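Local coordinates for protein N-acetyl-beta-D glucosaminidase (Rhizomucor miehei CAU432, PDB 4ZM6) that probably hydrolyses beta-linked N-acetylglucosamine residues and, through a GCN5-related region that binds acetyl-CoA, acetylates glucosamine, at residues V374-K379 with P528-A533; Q388-L393 with E444-I449; P436-K441 with V462-Q467; A453-Y458 with P483-C488; R474-A479 with V492-V497. All blocks are in the same frame, centred on the assembly; numbering follows the deposited sequence.

Contact 1 (V374-K379 with P528-A533); sequences VVTNRK and PNVDDA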
# COMPACT_ATOMS: atom_id res chain seq x y z
N VAL A 374 5.44 -13.48 -27.63
CA VAL A 374 6.22 -13.01 -28.76
C VAL A 374 6.82 -11.68 -28.31
O VAL A 374 6.08 -10.73 -28.04
CB VAL A 374 5.35 -12.79 -30.01
CG1 VAL A 374 6.17 -12.21 -31.14
CG2 VAL A 374 4.70 -14.11 -30.43
N VAL A 375 8.15 -11.63 -28.23
CA VAL A 375 8.84 -10.49 -27.64
C VAL A 375 9.22 -9.47 -28.71
O VAL A 375 9.03 -8.27 -28.54
CB VAL A 375 10.08 -10.96 -26.87
CG1 VAL A 375 10.80 -9.78 -26.23
CG2 VAL A 375 9.69 -11.98 -25.81
N THR A 376 9.78 -9.95 -29.82
CA THR A 376 10.02 -9.08 -30.97
C THR A 376 9.59 -9.78 -32.25
O THR A 376 9.55 -11.00 -32.32
CB THR A 376 11.49 -8.62 -31.09
OG1 THR A 376 12.35 -9.75 -31.26
CG2 THR A 376 11.91 -7.85 -29.84
N ASN A 377 9.27 -8.97 -33.25
CA ASN A 377 8.78 -9.46 -34.52
C ASN A 377 8.88 -8.31 -35.52
O ASN A 377 7.90 -7.90 -36.15
CB ASN A 377 7.34 -9.96 -34.37
CG ASN A 377 6.87 -10.81 -35.54
OD1 ASN A 377 7.66 -11.26 -36.36
ND2 ASN A 377 5.58 -11.03 -35.60
N ARG A 378 10.10 -7.78 -35.65
CA ARG A 378 10.37 -6.59 -36.45
C ARG A 378 10.01 -6.73 -37.94
O ARG A 378 9.56 -5.76 -38.55
CB ARG A 378 11.84 -6.16 -36.31
CG ARG A 378 12.08 -5.03 -35.32
CD ARG A 378 12.67 -5.47 -33.99
NE ARG A 378 14.08 -5.86 -34.12
CZ ARG A 378 14.92 -6.06 -33.10
NH1 ARG A 378 14.54 -5.89 -31.84
NH2 ARG A 378 16.17 -6.43 -33.36
N LYS A 379 10.18 -7.92 -38.51
CA LYS A 379 9.88 -8.16 -39.92
C LYS A 379 8.53 -8.86 -40.14
O LYS A 379 8.22 -9.29 -41.25
CB LYS A 379 10.97 -9.03 -40.56
CG LYS A 379 12.39 -8.58 -40.29
CD LYS A 379 12.76 -7.29 -41.01
CE LYS A 379 14.20 -7.34 -41.51
NZ LYS A 379 14.58 -6.12 -42.28
N PRO A 528 17.46 -6.92 -20.85
CA PRO A 528 18.43 -5.86 -21.12
C PRO A 528 18.77 -5.75 -22.60
O PRO A 528 18.76 -6.76 -23.31
CB PRO A 528 19.67 -6.30 -20.34
CG PRO A 528 19.15 -7.19 -19.26
CD PRO A 528 17.98 -7.90 -19.88
N ASN A 529 19.03 -4.53 -23.06
CA ASN A 529 19.38 -4.25 -24.46
C ASN A 529 18.26 -4.51 -25.48
O ASN A 529 18.48 -4.38 -26.68
CB ASN A 529 20.64 -5.03 -24.88
CG ASN A 529 21.78 -4.88 -23.89
OD1 ASN A 529 22.35 -5.87 -23.40
ND2 ASN A 529 22.12 -3.62 -23.58
N VAL A 530 17.06 -4.85 -24.99
CA VAL A 530 15.89 -5.04 -25.84
C VAL A 530 14.74 -4.20 -25.29
O VAL A 530 14.03 -4.63 -24.38
CB VAL A 530 15.46 -6.52 -25.90
CG1 VAL A 530 14.31 -6.69 -26.89
CG2 VAL A 530 16.63 -7.41 -26.27
N ASP A 531 14.56 -3.00 -25.85
CA ASP A 531 13.61 -2.02 -25.34
C ASP A 531 12.34 -1.86 -26.19
O ASP A 531 11.37 -1.24 -25.74
CB ASP A 531 14.30 -0.66 -25.18
CG ASP A 531 15.35 -0.67 -24.09
OD1 ASP A 531 14.97 -0.76 -22.91
OD2 ASP A 531 16.56 -0.59 -24.42
N ASP A 532 12.34 -2.44 -27.39
CA ASP A 532 11.19 -2.35 -28.28
C ASP A 532 10.29 -3.59 -28.18
O ASP A 532 9.74 -4.06 -29.18
CB ASP A 532 11.63 -2.09 -29.74
CG ASP A 532 12.63 -3.12 -30.26
OD1 ASP A 532 13.69 -3.30 -29.63
OD2 ASP A 532 12.35 -3.73 -31.31
N ALA A 533 10.12 -4.10 -26.96
CA ALA A 533 9.23 -5.23 -26.70
C ALA A 533 7.82 -4.90 -27.21
O ALA A 533 7.37 -3.76 -27.11
CB ALA A 533 9.20 -5.54 -25.20
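A small contact, part salt bridge and part apolar touch, joins V375, T376 and R378, at the end of edge strand 373-377, to V530, D532 and A533 in the loop that leads to strand 540-543. R378 NH1 donates to D532 OD2 at 3.1 Å, with an N-H...O angle of 141°. The carboxylate offers its syn lone pair, but the oxygen lies 28° out of the guanidinium plane, and the two side chains cross at about a right angle. Arginine suits the place because its guanidinium has several N-H groups: NE forms a salt bridge with D493 and NH2 bonds to P490 O, while NH1 is turned to D532. Two residues earlier, T376 turns its methyl CG2, anti to its carbonyl carbon, onto V530 CG1 at 4.0 Å. Threonine carries both a methyl for this touch and a hydroxyl, OG1, which makes a weak hydrogen bond to D493 O. Nearer the start of the strand, A533 CA approaches V375 O at 3.6 Å in a C-H...O contact, and a backbone hydrogen bond joins V375 to I534. V375 and T376 together face Y495 of the next strand, the pattern of a classic beta bulge in an antiparallel edge strand.

Contact 2 (Q388-L393 with E444-I449); sequences QTDKIL and EADWVI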
# COMPACT_ATOMS: atom_id res chain seq x y z
N GLN A 388 4.14 -26.28 -48.18
CA GLN A 388 4.45 -27.69 -47.89
C GLN A 388 5.87 -28.09 -48.30
O GLN A 388 6.55 -28.82 -47.58
CB GLN A 388 3.45 -28.59 -48.59
CG GLN A 388 3.34 -29.97 -47.98
CD GLN A 388 2.07 -30.68 -48.40
OE1 GLN A 388 1.68 -30.64 -49.58
NE2 GLN A 388 1.40 -31.34 -47.45
N THR A 389 6.30 -27.59 -49.45
CA THR A 389 7.60 -27.93 -50.03
C THR A 389 8.77 -27.08 -49.52
O THR A 389 9.91 -27.32 -49.93
CB THR A 389 7.54 -27.80 -51.57
OG1 THR A 389 7.09 -26.48 -51.91
CG2 THR A 389 6.59 -28.83 -52.15
N ASP A 390 8.50 -26.10 -48.66
CA ASP A 390 9.56 -25.33 -48.02
C ASP A 390 10.36 -26.20 -47.06
O ASP A 390 9.81 -27.10 -46.43
CB ASP A 390 9.00 -24.13 -47.24
CG ASP A 390 8.68 -22.94 -48.13
OD1 ASP A 390 9.52 -22.58 -48.98
OD2 ASP A 390 7.60 -22.35 -47.95
N LYS A 391 11.65 -25.93 -46.95
CA LYS A 391 12.53 -26.65 -46.05
C LYS A 391 12.67 -25.84 -44.76
O LYS A 391 13.11 -24.69 -44.79
CB LYS A 391 13.89 -26.87 -46.70
CG LYS A 391 14.83 -27.81 -45.95
CD LYS A 391 14.49 -29.28 -46.17
CE LYS A 391 15.75 -30.15 -46.22
NZ LYS A 391 16.48 -30.05 -47.53
N ILE A 392 12.28 -26.45 -43.63
CA ILE A 392 12.46 -25.84 -42.32
C ILE A 392 13.62 -26.51 -41.58
O ILE A 392 13.63 -27.73 -41.41
CB ILE A 392 11.18 -25.96 -41.46
CG1 ILE A 392 10.03 -25.16 -42.08
CG2 ILE A 392 11.45 -25.47 -40.03
CD1 ILE A 392 8.75 -25.14 -41.27
N LEU A 393 14.58 -25.70 -41.13
CA LEU A 393 15.69 -26.21 -40.32
C LEU A 393 15.47 -25.88 -38.85
O LEU A 393 15.45 -24.71 -38.46
CB LEU A 393 17.02 -25.60 -40.78
CG LEU A 393 18.27 -26.08 -40.05
CD1 LEU A 393 18.34 -27.60 -39.98
CD2 LEU A 393 19.51 -25.52 -40.72
N GLU A 444 20.53 -22.45 -47.13
CA GLU A 444 19.68 -23.20 -48.06
C GLU A 444 18.24 -23.32 -47.59
O GLU A 444 17.31 -23.28 -48.40
CB GLU A 444 20.28 -24.59 -48.33
CG GLU A 444 21.46 -24.56 -49.30
CD GLU A 444 22.22 -25.87 -49.37
OE1 GLU A 444 23.39 -25.84 -49.81
OE2 GLU A 444 21.66 -26.93 -48.99
N ALA A 445 18.04 -23.47 -46.28
CA ALA A 445 16.69 -23.61 -45.72
C ALA A 445 15.85 -22.37 -45.99
O ALA A 445 16.37 -21.26 -46.10
CB ALA A 445 16.76 -23.87 -44.23
N ASP A 446 14.54 -22.57 -46.10
CA ASP A 446 13.61 -21.46 -46.30
C ASP A 446 13.25 -20.81 -44.97
O ASP A 446 12.95 -19.62 -44.91
CB ASP A 446 12.35 -21.95 -47.03
CG ASP A 446 12.66 -22.53 -48.40
OD1 ASP A 446 13.20 -21.80 -49.26
OD2 ASP A 446 12.37 -23.73 -48.61
N TRP A 447 13.26 -21.61 -43.91
CA TRP A 447 13.00 -21.13 -42.56
C TRP A 447 13.93 -21.83 -41.57
O TRP A 447 14.07 -23.06 -41.61
CB TRP A 447 11.54 -21.38 -42.15
CG TRP A 447 10.50 -20.90 -43.14
CD1 TRP A 447 10.08 -21.56 -44.27
CD2 TRP A 447 9.74 -19.69 -43.08
NE1 TRP A 447 9.12 -20.82 -44.92
CE2 TRP A 447 8.89 -19.67 -44.21
CE3 TRP A 447 9.70 -18.62 -42.18
CZ2 TRP A 447 8.00 -18.62 -44.46
CZ3 TRP A 447 8.82 -17.57 -42.44
CH2 TRP A 447 7.98 -17.58 -43.57
N VAL A 448 14.57 -21.05 -40.70
CA VAL A 448 15.42 -21.59 -39.64
C VAL A 448 14.79 -21.26 -38.29
O VAL A 448 14.48 -20.11 -38.02
CB VAL A 448 16.83 -20.99 -39.70
CG1 VAL A 448 17.70 -21.52 -38.56
CG2 VAL A 448 17.47 -21.26 -41.05
N ILE A 449 14.59 -22.28 -37.47
CA ILE A 449 14.09 -22.10 -36.11
C ILE A 449 15.15 -22.59 -35.15
O ILE A 449 15.56 -23.75 -35.21
CB ILE A 449 12.77 -22.86 -35.86
CG1 ILE A 449 11.66 -22.34 -36.78
CG2 ILE A 449 12.34 -22.71 -34.41
CD1 ILE A 449 10.37 -23.14 -36.70
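I392 and W447 lie side by side in a parallel beta ladder, part of the sheet at the centre of an alpha/beta sandwich like the second domain of family 3 glycosidases. On their face of the sheet I392 CG1 sits against W447 CB at 4.1 Å, and the tip of I449 reaches I392 CG2. On the other face L393 sets its CB 3.9 Å from A445 CB and more loosely beside V448 CG2, while the side chain packs on I429 and I442. Alanine fits here, just after helix 439-444, because its single methyl lets leucine come close. D390 stands at the rim of the indole, its CG in the ring plane and its carboxylate turned 76° from it, while its OD2 is held by A387 N. D446 points its side chain toward 388-393, and its OD2 takes the N-H of K391 at 2.8 Å through the anti lone pair. One carbonyl oxygen, K391 O, receives two backbone donors, D446 N at 2.9 Å and W447 N at 3.2 Å.

Contact 3 (P436-K441 with V462-Q467); sequences PDLSQK and VRMVQQ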
# COMPACT_ATOMS: atom_id res chain seq x y z
N PRO A 436 29.94 -29.60 -36.09
CA PRO A 436 30.54 -29.03 -37.30
C PRO A 436 29.73 -27.88 -37.88
O PRO A 436 28.54 -27.77 -37.64
CB PRO A 436 30.53 -30.22 -38.27
CG PRO A 436 30.66 -31.41 -37.38
CD PRO A 436 29.93 -31.07 -36.12
N ASP A 437 30.41 -27.03 -38.66
CA ASP A 437 29.81 -25.82 -39.21
C ASP A 437 28.57 -26.09 -40.08
O ASP A 437 28.63 -26.86 -41.04
CB ASP A 437 30.86 -25.05 -40.02
CG ASP A 437 30.38 -23.67 -40.43
OD1 ASP A 437 30.01 -22.88 -39.54
OD2 ASP A 437 30.37 -23.39 -41.64
N LEU A 438 27.46 -25.44 -39.73
CA LEU A 438 26.17 -25.68 -40.37
C LEU A 438 25.75 -24.56 -41.32
O LEU A 438 24.61 -24.55 -41.80
CB LEU A 438 25.11 -25.86 -39.28
CG LEU A 438 25.24 -27.17 -38.52
CD1 LEU A 438 24.82 -27.02 -37.07
CD2 LEU A 438 24.44 -28.27 -39.21
N SER A 439 26.66 -23.63 -41.60
CA SER A 439 26.36 -22.50 -42.47
C SER A 439 25.50 -22.89 -43.66
O SER A 439 24.42 -22.35 -43.85
CB SER A 439 27.66 -21.85 -42.98
OG SER A 439 28.48 -21.47 -41.89
N GLN A 440 25.98 -23.86 -44.45
CA GLN A 440 25.34 -24.24 -45.72
C GLN A 440 23.87 -24.64 -45.57
O GLN A 440 23.05 -24.35 -46.44
CB GLN A 440 26.14 -25.37 -46.39
CG GLN A 440 25.61 -25.76 -47.76
CD GLN A 440 26.60 -26.58 -48.59
OE1 GLN A 440 26.29 -27.00 -49.71
NE2 GLN A 440 27.80 -26.80 -48.06
N LYS A 441 23.54 -25.31 -44.47
CA LYS A 441 22.16 -25.73 -44.21
C LYS A 441 21.29 -24.51 -43.91
O LYS A 441 20.14 -24.42 -44.35
CB LYS A 441 22.09 -26.73 -43.05
CG LYS A 441 23.24 -27.73 -43.01
CD LYS A 441 22.86 -29.03 -42.31
CE LYS A 441 22.34 -30.07 -43.28
NZ LYS A 441 22.38 -31.43 -42.69
N VAL A 462 24.90 -18.68 -28.22
CA VAL A 462 24.95 -17.30 -28.68
C VAL A 462 25.62 -17.21 -30.04
O VAL A 462 25.16 -16.46 -30.91
CB VAL A 462 25.68 -16.37 -27.67
CG1 VAL A 462 25.85 -14.97 -28.25
CG2 VAL A 462 24.90 -16.32 -26.36
N ARG A 463 26.70 -17.97 -30.23
CA ARG A 463 27.42 -17.99 -31.51
C ARG A 463 26.55 -18.58 -32.62
O ARG A 463 26.46 -18.03 -33.72
CB ARG A 463 28.72 -18.79 -31.39
CG ARG A 463 29.74 -18.19 -30.43
CD ARG A 463 31.07 -18.94 -30.47
NE ARG A 463 31.74 -18.89 -29.17
CZ ARG A 463 31.78 -19.88 -28.27
NH1 ARG A 463 31.22 -21.06 -28.51
NH2 ARG A 463 32.42 -19.69 -27.12
N MET A 464 25.90 -19.70 -32.32
CA MET A 464 24.95 -20.32 -33.24
C MET A 464 23.89 -19.34 -33.74
O MET A 464 23.63 -19.25 -34.93
CB MET A 464 24.25 -21.51 -32.57
CG MET A 464 23.41 -22.36 -33.51
SD MET A 464 24.40 -23.26 -34.71
CE MET A 464 24.32 -22.15 -36.12
N VAL A 465 23.30 -18.59 -32.81
CA VAL A 465 22.24 -17.64 -33.14
C VAL A 465 22.79 -16.44 -33.93
O VAL A 465 22.15 -15.98 -34.88
CB VAL A 465 21.49 -17.16 -31.87
CG1 VAL A 465 20.54 -16.01 -32.18
CG2 VAL A 465 20.72 -18.32 -31.24
N GLN A 466 23.95 -15.94 -33.52
CA GLN A 466 24.62 -14.83 -34.22
C GLN A 466 25.03 -15.24 -35.63
O GLN A 466 24.95 -14.43 -36.56
CB GLN A 466 25.87 -14.39 -33.47
CG GLN A 466 25.59 -13.53 -32.25
CD GLN A 466 26.83 -13.29 -31.40
OE1 GLN A 466 27.75 -14.12 -31.36
NE2 GLN A 466 26.86 -12.16 -30.71
N GLN A 467 25.50 -16.48 -35.76
CA GLN A 467 25.86 -17.03 -37.06
C GLN A 467 24.63 -17.06 -37.96
O GLN A 467 24.64 -16.49 -39.05
CB GLN A 467 26.46 -18.43 -36.91
CG GLN A 467 27.00 -19.05 -38.19
CD GLN A 467 27.45 -20.50 -38.04
OE1 GLN A 467 27.81 -21.15 -39.03
NE2 GLN A 467 27.43 -21.01 -36.81
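D437 and Q467 reach each other because both side chains leave the backbone with CG anti to the main-chain N, chi1 -171° in D437 and -175° in Q467, and the glutamine then stays extended to its amide. This length lets a residue in the middle of helix 459-471 span to the start of helix 439-444 even though the backbones remain well apart, the CA atoms of S439 and Q467 lying 7.7 Å from each other. The amide ends beside the carboxylate of D437 and the hydroxyl of S439, its plane only 5° from that of the carboxylate. The two polar groups on the first segment are themselves joined: S439 OG donates to D437 OD2 at 2.7 Å, meeting it on the syn side, out of the carboxylate plane. Serine, short and polar, suits this first residue of the helix, since its oxygen can turn back to the aspartate that precedes it by two positions. Deeper in, L438, at the N-cap position, brings CD1 to M464 SD at 4.5 Å, a loose apolar touch made by the methionine sulfur. These two residues also lie on the sheet, L438 over I429 and M464 over Y431. Two helices that flank strand 447-452 in sequence and lie side by side on one face of a largely parallel sheet are typical of the repeated beta-alpha-beta crossovers of an alpha/beta sandwich.

Contact 4 (A453-Y458 with P483-C488); sequences ANANLY and PYDQMC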
# COMPACT_ATOMS: atom_id res chain seq x y z
N ALA A 453 18.31 -22.55 -24.86
CA ALA A 453 17.99 -22.89 -23.48
C ALA A 453 19.10 -22.26 -22.64
O ALA A 453 20.20 -22.80 -22.56
CB ALA A 453 17.96 -24.40 -23.30
N ASN A 454 18.79 -21.10 -22.06
CA ASN A 454 19.76 -20.31 -21.29
C ASN A 454 21.06 -20.04 -22.06
O ASN A 454 22.16 -20.29 -21.56
CB ASN A 454 20.04 -20.96 -19.92
CG ASN A 454 18.86 -20.82 -18.96
OD1 ASN A 454 17.92 -20.08 -19.20
ND2 ASN A 454 18.93 -21.54 -17.84
N ALA A 455 20.92 -19.54 -23.28
CA ALA A 455 22.06 -19.10 -24.08
C ALA A 455 22.93 -18.12 -23.29
O ALA A 455 24.16 -18.23 -23.30
CB ALA A 455 21.59 -18.46 -25.38
N ASN A 456 22.30 -17.20 -22.57
CA ASN A 456 23.01 -16.24 -21.70
C ASN A 456 23.87 -16.88 -20.60
O ASN A 456 24.43 -16.15 -19.77
CB ASN A 456 22.03 -15.19 -21.11
CG ASN A 456 21.17 -15.72 -19.95
OD1 ASN A 456 20.52 -14.94 -19.26
ND2 ASN A 456 21.16 -17.03 -19.74
N LEU A 457 23.93 -18.21 -20.58
CA LEU A 457 24.80 -19.00 -19.71
C LEU A 457 25.65 -20.04 -20.47
O LEU A 457 26.44 -20.75 -19.85
CB LEU A 457 23.94 -19.73 -18.66
CG LEU A 457 23.66 -19.12 -17.27
CD1 LEU A 457 23.81 -17.60 -17.18
CD2 LEU A 457 22.28 -19.54 -16.78
N TYR A 458 25.48 -20.14 -21.79
CA TYR A 458 26.12 -21.19 -22.61
C TYR A 458 26.53 -20.64 -23.99
O TYR A 458 25.81 -20.85 -24.97
CB TYR A 458 25.18 -22.38 -22.80
CG TYR A 458 24.93 -23.19 -21.56
CD1 TYR A 458 25.87 -24.10 -21.09
CD2 TYR A 458 23.73 -23.07 -20.85
CE1 TYR A 458 25.65 -24.85 -19.95
CE2 TYR A 458 23.50 -23.81 -19.71
CZ TYR A 458 24.46 -24.71 -19.26
OH TYR A 458 24.22 -25.45 -18.13
N PRO A 483 13.90 -16.29 -20.18
CA PRO A 483 13.54 -15.42 -21.31
C PRO A 483 14.56 -14.34 -21.68
O PRO A 483 14.35 -13.61 -22.65
CB PRO A 483 12.24 -14.76 -20.83
CG PRO A 483 12.42 -14.67 -19.36
CD PRO A 483 13.11 -15.96 -18.98
N TYR A 484 15.65 -14.25 -20.93
CA TYR A 484 16.62 -13.17 -21.11
C TYR A 484 17.56 -13.35 -22.32
O TYR A 484 18.25 -12.41 -22.71
CB TYR A 484 17.47 -12.99 -19.84
CG TYR A 484 16.70 -12.79 -18.54
CD1 TYR A 484 16.08 -11.58 -18.24
CD2 TYR A 484 16.63 -13.81 -17.60
CE1 TYR A 484 15.40 -11.40 -17.05
CE2 TYR A 484 15.95 -13.64 -16.40
CZ TYR A 484 15.33 -12.43 -16.13
OH TYR A 484 14.66 -12.27 -14.93
N ASP A 485 17.57 -14.54 -22.91
CA ASP A 485 18.57 -14.92 -23.91
C ASP A 485 18.82 -13.88 -25.02
O ASP A 485 19.95 -13.75 -25.49
CB ASP A 485 18.23 -16.27 -24.55
CG ASP A 485 18.35 -17.44 -23.57
OD1 ASP A 485 18.80 -17.22 -22.43
OD2 ASP A 485 18.00 -18.58 -23.95
N GLN A 486 17.78 -13.14 -25.42
CA GLN A 486 17.91 -12.16 -26.51
C GLN A 486 18.82 -11.00 -26.15
O GLN A 486 19.30 -10.29 -27.04
CB GLN A 486 16.56 -11.64 -26.99
CG GLN A 486 16.67 -10.65 -28.14
CD GLN A 486 15.35 -10.33 -28.82
OE1 GLN A 486 15.28 -10.27 -30.04
NE2 GLN A 486 14.31 -10.10 -28.03
N MET A 487 19.07 -10.80 -24.86
CA MET A 487 20.05 -9.80 -24.43
C MET A 487 21.42 -10.03 -25.11
O MET A 487 22.16 -9.08 -25.32
CB MET A 487 20.20 -9.81 -22.91
CG MET A 487 20.98 -10.99 -22.36
SD MET A 487 20.80 -11.16 -20.58
CE MET A 487 21.71 -9.73 -20.01
N CYS A 488 21.72 -11.29 -25.43
CA CYS A 488 22.96 -11.67 -26.12
C CYS A 488 22.93 -11.49 -27.65
O CYS A 488 23.97 -11.57 -28.31
CB CYS A 488 23.32 -13.12 -25.78
SG CYS A 488 23.53 -13.42 -24.01
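N456 and D485 bring their CA atoms to 5.1 Å where two short 3-10 turns, 455-457 and 485-488, face each other, the first entered through N454 in the left-handed region (phi 52°, psi 51°), which asparagine tolerates well. The carboxylate of D485 reaches into the first turn. A455 N donates to D485 OD2 at 3.1 Å from well above the carboxylate plane, 57° out of it, and N456 N makes a weak, longer bond to D485 OD1. A455 CB lies beside the same carboxylate, small enough to sit at 3.8 Å from D485 CG. C488 covers N456 from the far end of its turn, its SG 3.7 Å from N456 CB; the short cysteine side chain brings its weakly polar sulfur against the buried N456. Outside the two turns, N454 OD1 is bonded to N482 N. The buried D485 carboxylate is thus met by the N-H of A455, more weakly by that of N456, and by the T452 hydroxyl; these donors would probably stabilise a negative charge in this buried place.

Contact 5 (R474-A479 with V492-V497); sequences RLVVAA and VDTYLV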
# COMPACT_ATOMS: atom_id res chain seq x y z
N ARG A 474 14.91 -16.54 -43.20
CA ARG A 474 13.90 -16.17 -42.21
C ARG A 474 14.12 -16.95 -40.91
O ARG A 474 13.87 -18.14 -40.82
CB ARG A 474 12.50 -16.44 -42.76
CG ARG A 474 12.27 -15.83 -44.14
CD ARG A 474 10.88 -16.13 -44.67
NE ARG A 474 10.80 -15.84 -46.10
CZ ARG A 474 11.23 -16.64 -47.08
NH1 ARG A 474 11.80 -17.81 -46.80
NH2 ARG A 474 11.11 -16.25 -48.34
N LEU A 475 14.62 -16.23 -39.90
CA LEU A 475 15.01 -16.82 -38.62
C LEU A 475 13.96 -16.52 -37.57
O LEU A 475 13.45 -15.42 -37.53
CB LEU A 475 16.34 -16.21 -38.17
CG LEU A 475 16.91 -16.67 -36.83
CD1 LEU A 475 17.31 -18.14 -36.89
CD2 LEU A 475 18.09 -15.79 -36.45
N VAL A 476 13.65 -17.50 -36.73
CA VAL A 476 12.89 -17.25 -35.50
C VAL A 476 13.62 -17.96 -34.37
O VAL A 476 14.08 -19.09 -34.53
CB VAL A 476 11.39 -17.69 -35.59
CG1 VAL A 476 10.95 -17.95 -37.02
CG2 VAL A 476 11.08 -18.91 -34.73
N VAL A 477 13.74 -17.29 -33.22
CA VAL A 477 14.43 -17.85 -32.06
C VAL A 477 13.47 -18.02 -30.88
O VAL A 477 12.87 -17.06 -30.42
CB VAL A 477 15.60 -16.95 -31.64
CG1 VAL A 477 16.33 -17.54 -30.44
CG2 VAL A 477 16.55 -16.74 -32.82
N ALA A 478 13.35 -19.26 -30.40
CA ALA A 478 12.51 -19.58 -29.25
C ALA A 478 13.39 -20.00 -28.07
O ALA A 478 14.02 -21.06 -28.11
CB ALA A 478 11.55 -20.70 -29.60
N ALA A 479 13.41 -19.17 -27.02
CA ALA A 479 14.11 -19.49 -25.77
C ALA A 479 13.16 -20.18 -24.80
O ALA A 479 12.11 -19.65 -24.45
CB ALA A 479 14.69 -18.23 -25.15
N VAL A 492 18.50 -9.90 -33.56
CA VAL A 492 17.48 -10.87 -33.94
C VAL A 492 16.12 -10.19 -33.96
O VAL A 492 15.66 -9.69 -32.94
CB VAL A 492 17.46 -12.08 -32.99
CG1 VAL A 492 16.25 -12.97 -33.26
CG2 VAL A 492 18.74 -12.89 -33.15
N ASP A 493 15.49 -10.18 -35.13
CA ASP A 493 14.24 -9.46 -35.36
C ASP A 493 13.02 -10.20 -34.83
O ASP A 493 11.99 -9.58 -34.56
CB ASP A 493 14.05 -9.20 -36.86
CG ASP A 493 15.03 -8.17 -37.40
OD1 ASP A 493 15.34 -7.19 -36.69
OD2 ASP A 493 15.49 -8.34 -38.56
N THR A 494 13.13 -11.51 -34.68
CA THR A 494 11.96 -12.32 -34.33
C THR A 494 12.31 -13.35 -33.25
O THR A 494 13.04 -14.31 -33.50
CB THR A 494 11.28 -12.91 -35.60
OG1 THR A 494 10.73 -14.20 -35.33
CG2 THR A 494 12.27 -12.99 -36.77
N TYR A 495 11.77 -13.12 -32.05
CA TYR A 495 12.14 -13.83 -30.84
C TYR A 495 10.91 -14.03 -29.95
O TYR A 495 10.08 -13.13 -29.83
CB TYR A 495 13.21 -13.02 -30.09
CG TYR A 495 13.62 -13.54 -28.73
CD1 TYR A 495 14.46 -14.65 -28.60
CD2 TYR A 495 13.20 -12.91 -27.56
CE1 TYR A 495 14.84 -15.12 -27.36
CE2 TYR A 495 13.59 -13.37 -26.31
CZ TYR A 495 14.40 -14.47 -26.22
OH TYR A 495 14.79 -14.93 -24.98
N LEU A 496 10.80 -15.21 -29.35
CA LEU A 496 9.70 -15.52 -28.43
C LEU A 496 10.21 -16.33 -27.24
O LEU A 496 11.33 -16.82 -27.26
CB LEU A 496 8.57 -16.29 -29.14
CG LEU A 496 8.83 -17.74 -29.57
CD1 LEU A 496 7.54 -18.55 -29.55
CD2 LEU A 496 9.49 -17.82 -30.94
N VAL A 497 9.38 -16.46 -26.22
CA VAL A 497 9.78 -17.13 -24.98
C VAL A 497 8.66 -18.02 -24.46
O VAL A 497 7.48 -17.68 -24.58
CB VAL A 497 10.22 -16.11 -23.91
CG1 VAL A 497 11.48 -15.39 -24.34
CG2 VAL A 497 9.11 -15.10 -23.61
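The ring of Y495 lies edge-on to V477, with V477 CB in the ring plane and V477 CG1 3.9 Å from Y495 CD1. The two residues pair in a parallel beta ladder, strands 475-479 and 494-497, within the six-stranded mixed sheet of an alpha/beta sandwich, 494-497 lying between 475-479 and edge strand 373-377. The strand axes come within 4.8 Å and run 20° apart, and three backbone hydrogen bonds join them: V477 N to T494 O, L496 N to V477 O, and A479 N to L496 O. On the face that carries V477, Y495 and A479, valine and alanine pack beside the tyrosine in a buried apolar layer. V492 comes in from the turn before its strand and sets CG1 against V477 CG2 at 3.8 Å, the side chains crossing at about a right angle; V465 of helix 459-471 covers both. Valine suits such a layer because two short methyls can meet neighbours in different directions. On the opposite face A478 is the small partner of L496. The leucine holds CG between its backbone N and carbonyl carbon (chi1 71°), and its CD2 rests 3.8 Å from A478 CB; V476 CG2 lies beside the same methyl at 4.3 Å. Tyrosine, long and polar only at its tip, passes across the apolar face to hydrogen-bond P483 O with its hydroxyl, while A479 CB sits 3.8 Å from Y495 CE1.

Overall arrangement
From the N terminus, strand 373-377 opens contact 1, which closes only at 528-533, so all the others fall within its span. The rest form a staggered chain of loops. Contact 2 opens at 388-393, and contact 3 opens at 436-441 before 444-449 closes contact 2, so the two cross. Contact 4 opens at 453-458, crossing contact 3, and contact 5 opens at 474-479, crossing contact 4; contact 2 is closed before contacts 4 and 5 begin. Contacts 2 and 5 join neighbouring strands of one sheet, and contact 1 ties its antiparallel edge strand to a distant loop. Contact 3 links two helices packed on one face of that sheet, and contact 4 links the loops that follow strands 447-452 and 475-479.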